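Cel44C (Paenibacillus polymyxa, PDB 2YIH) hydrolyses xyloglucan and beta-1,4-glucans as an endo-acting glycoside hydrolase of family 44, a catalytic module of a longer multidomain protein. Local coordinates at residues D19-S24 / D420-A425; P287-G292 / Y321-W326. The protein carries 8 engineered substitutions. All blocks are in the same frame, centred on the assembly; numbering follows the deposited sequence.

Contact 1: residues D19-S24 / D420-A425. Unlike the reference sequence in segment 19-24: Asp19 (reference Glu).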
loop_
_atom_site.group_PDB
_atom_site.type_symbol
_atom_site.label_atom_id
_atom_site.label_comp_id
_atom_site.label_asym_id
_atom_site.label_seq_id
_atom_site.Cartn_x
_atom_site.Cartn_y
_atom_site.Cartn_z
ATOM N N ASP A 19 -19.116 -11.534 -12.695
ATOM C CA ASP A 19 -18.092 -10.536 -12.363
ATOM C C ASP A 19 -16.786 -11.148 -11.854
ATOM O O ASP A 19 -16.132 -10.575 -10.979
ATOM C CB ASP A 19 -18.632 -9.512 -11.349
ATOM C CG ASP A 19 -19.779 -8.689 -11.920
ATOM O OD1 ASP A 19 -19.753 -8.446 -13.145
ATOM O OD2 ASP A 19 -20.679 -8.281 -11.151
ATOM N N ARG A 20 -16.394 -12.295 -12.407
ATOM C CA ARG A 20 -15.115 -12.884 -12.046
ATOM C C ARG A 20 -13.998 -11.915 -12.431
ATOM O O ARG A 20 -13.992 -11.350 -13.533
ATOM C CB ARG A 20 -14.889 -14.222 -12.761
ATOM C CG ARG A 20 -15.877 -15.306 -12.365
ATOM C CD ARG A 20 -15.711 -16.482 -13.286
ATOM N NE ARG A 20 -16.323 -17.695 -12.745
ATOM C CZ ARG A 20 -16.229 -18.886 -13.338
ATOM N NH1 ARG A 20 -15.529 -18.997 -14.457
ATOM N NH2 ARG A 20 -16.811 -19.957 -12.811
ATOM N N LYS A 21 -13.049 -11.718 -11.525
ATOM C CA LYS A 21 -11.891 -10.893 -11.871
ATOM C C LYS A 21 -10.739 -11.239 -10.959
ATOM O O LYS A 21 -10.941 -11.642 -9.825
ATOM C CB LYS A 21 -12.215 -9.395 -11.780
ATOM C CG LYS A 21 -12.762 -8.914 -10.489
ATOM C CD LYS A 21 -13.468 -7.518 -10.648
ATOM C CE LYS A 21 -12.577 -6.475 -11.367
ATOM N NZ LYS A 21 -12.868 -5.039 -10.953
ATOM N N PRO A 22 -9.522 -11.097 -11.465
ATOM C CA PRO A 22 -8.365 -11.553 -10.676
ATOM C C PRO A 22 -8.072 -10.605 -9.522
ATOM O O PRO A 22 -8.210 -9.379 -9.664
ATOM C CB PRO A 22 -7.226 -11.573 -11.698
ATOM C CG PRO A 22 -7.659 -10.543 -12.753
ATOM C CD PRO A 22 -9.165 -10.644 -12.821
ATOM N N ILE A 23 -7.795 -11.175 -8.361
ATOM C CA ILE A 23 -7.357 -10.383 -7.207
ATOM C C ILE A 23 -5.836 -10.436 -7.186
ATOM O O ILE A 23 -5.247 -11.515 -7.050
ATOM C CB ILE A 23 -7.883 -10.992 -5.884
ATOM C CG1 ILE A 23 -9.407 -10.963 -5.869
ATOM C CG2 ILE A 23 -7.299 -10.220 -4.674
ATOM C CD1 ILE A 23 -10.039 -11.804 -4.711
ATOM N N SER A 24 -5.184 -9.286 -7.399
ATOM C CA SER A 24 -3.721 -9.261 -7.358
ATOM C C SER A 24 -3.252 -9.622 -5.955
ATOM O O SER A 24 -3.712 -9.008 -4.973
ATOM C CB SER A 24 -3.216 -7.846 -7.714
ATOM O OG SER A 24 -1.802 -7.868 -7.617
ATOM N N ASP A 420 -8.176 -16.572 -5.426
ATOM C CA ASP A 420 -7.487 -15.634 -6.315
ATOM C C ASP A 420 -8.409 -14.913 -7.278
ATOM O O ASP A 420 -7.990 -14.048 -8.022
ATOM C CB ASP A 420 -6.299 -16.287 -7.059
ATOM C CG ASP A 420 -6.705 -17.409 -8.024
ATOM O OD1 ASP A 420 -7.910 -17.619 -8.279
ATOM O OD2 ASP A 420 -5.779 -18.068 -8.601
ATOM N N THR A 421 -9.661 -15.330 -7.296
ATOM C CA THR A 421 -10.634 -14.803 -8.240
ATOM C C THR A 421 -11.823 -14.205 -7.484
ATOM O O THR A 421 -12.552 -14.934 -6.817
ATOM C CB THR A 421 -11.157 -15.937 -9.147
ATOM O OG1 THR A 421 -10.052 -16.494 -9.884
ATOM C CG2 THR A 421 -12.196 -15.356 -10.142
ATOM N N SER A 422 -12.010 -12.881 -7.555
ATOM C CA SER A 422 -13.200 -12.251 -6.963
ATOM C C SER A 422 -14.435 -12.702 -7.717
ATOM O O SER A 422 -14.393 -12.822 -8.935
ATOM C CB SER A 422 -13.119 -10.717 -7.035
ATOM O OG SER A 422 -14.309 -10.098 -6.564
ATOM N N VAL A 423 -15.535 -12.921 -7.005
ATOM C CA VAL A 423 -16.819 -13.127 -7.688
ATOM C C VAL A 423 -17.899 -12.288 -7.019
ATOM O O VAL A 423 -17.713 -11.774 -5.911
ATOM C CB VAL A 423 -17.230 -14.632 -7.709
ATOM C CG1 VAL A 423 -16.130 -15.510 -8.337
ATOM C CG2 VAL A 423 -17.639 -15.138 -6.303
ATOM N N SER A 424 -19.023 -12.096 -7.708
ATOM C CA SER A 424 -20.043 -11.172 -7.235
ATOM C C SER A 424 -20.616 -11.591 -5.873
ATOM O O SER A 424 -21.041 -12.737 -5.673
ATOM C CB SER A 424 -21.150 -11.073 -8.291
ATOM O OG SER A 424 -22.271 -10.338 -7.836
ATOM N N ALA A 425 -20.631 -10.634 -4.946
ATOM C CA ALA A 425 -21.292 -10.819 -3.654
ATOM C C ALA A 425 -22.022 -9.520 -3.335
ATOM O O ALA A 425 -21.416 -8.463 -3.309
ATOM C CB ALA A 425 -20.266 -11.140 -2.564
HETATM O O HOH W 1 -16.257 -9.617 -8.380
#

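Contact 2: residues P287-G292 / Y321-W326. With BGC (beta-D-glucopyranose), chain B; BGC (beta-D-glucopyranose), chain C.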
loop_
_atom_site.group_PDB
_atom_site.type_symbol
_atom_site.label_atom_id
_atom_site.label_comp_id
_atom_site.label_asym_id
_atom_site.label_seq_id
_atom_site.Cartn_x
_atom_site.Cartn_y
_atom_site.Cartn_z
ATOM N N PRO A 287 -7.103 8.076 5.581
ATOM C CA PRO A 287 -8.449 8.674 5.615
ATOM C C PRO A 287 -8.485 9.955 6.448
ATOM O O PRO A 287 -7.870 10.012 7.536
ATOM C CB PRO A 287 -9.310 7.561 6.250
ATOM C CG PRO A 287 -8.640 6.270 5.773
ATOM C CD PRO A 287 -7.124 6.605 5.742
ATOM N N GLU A 288 -9.135 10.991 5.910
ATOM C CA GLU A 288 -9.459 12.190 6.674
ATOM C C GLU A 288 -10.813 12.060 7.363
ATOM O O GLU A 288 -11.238 12.988 8.061
ATOM C CB GLU A 288 -9.454 13.429 5.769
ATOM C CG GLU A 288 -8.067 13.762 5.201
ATOM C CD GLU A 288 -7.215 14.622 6.138
ATOM O OE1 GLU A 288 -7.566 14.774 7.327
ATOM O OE2 GLU A 288 -6.195 15.171 5.675
ATOM N N ALA A 289 -11.513 10.965 7.096
ATOM C CA ALA A 289 -12.791 10.651 7.754
ATOM C C ALA A 289 -12.774 10.888 9.257
ATOM O O ALA A 289 -11.841 10.449 9.978
ATOM C CB ALA A 289 -13.224 9.230 7.424
ATOM N N MET A 290 -13.799 11.606 9.711
ATOM C CA MET A 290 -13.987 11.964 11.119
ATOM C C MET A 290 -15.207 11.266 11.730
ATOM O O MET A 290 -16.213 11.055 11.052
ATOM C CB MET A 290 -14.216 13.473 11.238
ATOM C CG MET A 290 -13.177 14.297 10.548
ATOM S SD MET A 290 -11.743 14.540 11.595
ATOM C CE MET A 290 -11.959 16.273 11.997
ATOM N N GLY A 291 -15.135 10.991 13.025
ATOM C CA GLY A 291 -16.310 10.594 13.782
ATOM C C GLY A 291 -16.081 11.009 15.216
ATOM O O GLY A 291 -14.963 10.900 15.720
ATOM N N GLY A 292 -17.145 11.489 15.870
ATOM C CA GLY A 292 -17.045 11.899 17.277
ATOM C C GLY A 292 -15.981 12.946 17.508
ATOM O O GLY A 292 -15.373 13.013 18.592
ATOM N N TYR A 321 -21.709 7.236 -0.757
ATOM C CA TYR A 321 -21.210 7.499 0.588
ATOM C C TYR A 321 -20.466 8.822 0.668
ATOM O O TYR A 321 -19.513 9.055 -0.082
ATOM C CB TYR A 321 -20.338 6.329 1.106
ATOM C CG TYR A 321 -19.859 6.545 2.525
ATOM C CD1 TYR A 321 -20.762 6.516 3.599
ATOM C CD2 TYR A 321 -18.521 6.805 2.803
ATOM C CE1 TYR A 321 -20.338 6.748 4.893
ATOM C CE2 TYR A 321 -18.094 7.066 4.105
ATOM C CZ TYR A 321 -19.007 7.012 5.146
ATOM O OH TYR A 321 -18.617 7.270 6.437
ATOM N N LYS A 322 -20.878 9.668 1.608
ATOM C CA LYS A 322 -20.190 10.934 1.842
ATOM C C LYS A 322 -19.668 10.969 3.263
ATOM O O LYS A 322 -20.431 11.180 4.219
ATOM C CB LYS A 322 -21.137 12.133 1.623
ATOM C CG LYS A 322 -20.412 13.501 1.576
ATOM C CD LYS A 322 -21.344 14.637 1.053
ATOM C CE LYS A 322 -20.598 15.974 0.831
ATOM N NZ LYS A 322 -20.425 16.757 2.119
ATOM N N GLU A 323 -18.371 10.725 3.425
ATOM C CA GLU A 323 -17.782 10.793 4.744
ATOM C C GLU A 323 -17.749 12.233 5.301
ATOM O O GLU A 323 -17.979 13.204 4.578
ATOM C CB GLU A 323 -16.367 10.217 4.690
ATOM C CG GLU A 323 -15.383 11.155 3.960
ATOM C CD GLU A 323 -13.994 10.539 3.811
ATOM O OE1 GLU A 323 -13.888 9.287 3.871
ATOM O OE2 GLU A 323 -13.026 11.309 3.602
ATOM N N ASP A 324 -17.392 12.361 6.577
ATOM C CA ASP A 324 -17.168 13.688 7.182
ATOM C C ASP A 324 -15.664 13.998 7.100
ATOM O O ASP A 324 -14.882 13.540 7.933
ATOM C CB ASP A 324 -17.617 13.663 8.650
ATOM C CG ASP A 324 -17.512 15.025 9.334
ATOM O OD1 ASP A 324 -17.091 16.008 8.691
ATOM O OD2 ASP A 324 -17.763 15.090 10.567
ATOM N N SER A 325 -15.273 14.753 6.076
ATOM C CA SER A 325 -13.884 15.212 5.934
ATOM C C SER A 325 -13.859 16.422 5.004
ATOM O O SER A 325 -14.802 16.634 4.211
ATOM C CB SER A 325 -13.005 14.106 5.313
ATOM O OG SER A 325 -13.279 13.950 3.929
ATOM N N TRP A 326 -12.741 17.140 5.023
ATOM C CA TRP A 326 -12.561 18.303 4.133
ATOM C C TRP A 326 -12.512 17.867 2.675
ATOM O O TRP A 326 -12.909 18.611 1.799
ATOM C CB TRP A 326 -11.288 19.054 4.501
ATOM C CG TRP A 326 -9.972 18.338 4.167
ATOM C CD1 TRP A 326 -9.191 17.580 5.024
ATOM C CD2 TRP A 326 -9.236 18.432 2.948
ATOM N NE1 TRP A 326 -8.030 17.188 4.391
ATOM C CE2 TRP A 326 -8.050 17.663 3.107
ATOM C CE3 TRP A 326 -9.483 19.039 1.712
ATOM C CZ2 TRP A 326 -7.089 17.555 2.098
ATOM C CZ3 TRP A 326 -8.521 18.924 0.713
ATOM C CH2 TRP A 326 -7.330 18.203 0.923
HETATM C C2 BGC B . -3.992 20.996 3.520
HETATM C C3 BGC B . -3.389 19.636 3.821
HETATM C C4 BGC B . -3.964 19.111 5.141
HETATM C C5 BGC B . -5.477 19.239 5.214
HETATM C C6 BGC B . -5.987 18.911 6.617
HETATM C C1 BGC B . -5.514 20.906 3.541
HETATM O O2 BGC B . -3.507 21.436 2.262
HETATM O O3 BGC B . -1.973 19.739 3.983
HETATM O O4 BGC B . -3.656 17.736 5.234
HETATM O O5 BGC B . -5.884 20.556 4.870
HETATM O O6 BGC B . -5.297 19.765 7.542
HETATM C C2 BGC C . -2.760 15.956 6.432
HETATM C C3 BGC C . -1.599 15.422 7.264
HETATM C C4 BGC C . -0.246 15.694 6.564
HETATM C C5 BGC C . -0.216 17.196 6.269
HETATM C C6 BGC C . 1.064 17.693 5.606
HETATM C C1 BGC C . -2.572 17.416 6.082
HETATM O O2 BGC C . -4.015 15.842 7.121
HETATM O O3 BGC C . -1.779 14.014 7.372
HETATM O O4 BGC C . 0.869 15.215 7.361
HETATM O O5 BGC C . -1.310 17.576 5.415
HETATM O O6 BGC C . 1.006 19.118 5.536
HETATM O O HOH W 2 -10.426 10.577 3.443
HETATM O O HOH W 3 -16.804 10.217 8.524
HETATM O O HOH W 4 -18.527 13.119 11.978
#

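Contact 1: residues D19-S24 / D420-A425
Peptide carbonyls and the Asp420 carboxylate are the flat groups that take hydrogen bonds where Ile23 and Lys21 meet Asp420 and Ser422. Ile23 N sits above the carbonyl plane of Asp420, 36° out of it, yet its N-H points almost straight at Asp420 O, 2.9 Å from the nitrogen. Lys21 N lies nearer the plane of the Ser422 carbonyl, tilted by 17°, and Ser422 N returns a bond of 2.8 Å to Lys21 O. Thr421 OG1 donates to Asp420 OD1 from above the carboxylate plane. Ser422 O also receives a CA-H...O contact from Arg20 CA at 3.2 Å. Lys21 and Ser422 thus form a hydrogen-bonded antiparallel pair, followed by Pro22 and Thr421 as a non-hydrogen-bonded one.

Buried Ile23 carries its CG1 branch beside its own backbone N (chi1 -63°), and CD1 ends 3.6 Å from Ser422 N; Tyr28 and Phe418 complete its surroundings. On the Thr421 side of the sheet, Arg20 and Val423 run alongside each other, Arg20 CG 4.0 Å from Val423 CG1. Lys21 touches Ser422 CB through CG. A water joins Asp19 O to Ser422 OG.

Val439 of strand 433-439 is opposed by two residues, Asp420 and Thr421, as in a classic beta bulge. Main-chain bonds set the register, with aliphatic contact beside them; of the charged ends, Arg20 NE turns back to Thr16 O on its own strand, while Lys21 NZ reaches Asp384, in a salt bridge, and Lys382 O.

Contact 2: residues P287-G292 / Y321-W326
Glu288 and Trp326 meet at a carboxylate oxygen: indole NE1 donates to Glu288 OE2 at 3.0 Å, with the oxygen close to the ring plane. Trp326 CG stands between its backbone N and carbonyl carbon (chi1 71°). The Glu288 chain bends at chi2 (-86°); carboxylate and indole planes stand 71° apart, and NE1 meets OE2 from well above the carboxylate plane. A second bond grips the same oxygen, from O2 of one glucose unit (BGC, chain C) at 2.7 Å. Another glucose (BGC, chain B) lies over one face of the indole, its C5 3.4 Å from Trp326 NE1.

Behind this pair, Ser325 OG donates to the anti lone pair of Glu323 OE2 at 2.7 Å and also N-caps helix 326-331 at Ala328 N. A water ties Glu323 OE2 to Glu288 N. Further along, Met290 N binds Asp324 O at 2.8 Å, and two waters bridge Met290 O to Asp324. Ala289 N is buried without a partner.

Segment 287-292, with its short strand 290-291, follows TIM-barrel strand 280-285; segment 321-326 leads into helix 326-331. The arrangement is that of a glycan-binding cleft: an aromatic platform under one sugar, with a carboxylate gripping its neighbour's hydroxyl.

Both contacts are partly buried, with their centres 29 Å apart and nearest atoms about 15 Å apart, so they do not touch. Contact 1 joins strands 9-22 and 421-427, whose touching segments are 396 residues apart in sequence, in the sheet that stands beside the barrel; contact 2 joins a short strand with its flanking loop to a loop entering a helix, 29 residues on, at the barrel's substrate-binding side. The first relies on repeated main-chain pairing between strands and lies away from the glycan. The second has one direct main-chain bond, and otherwise depends on side chains and bridging waters, with a carboxylate and an indole face turned to the bound sugars.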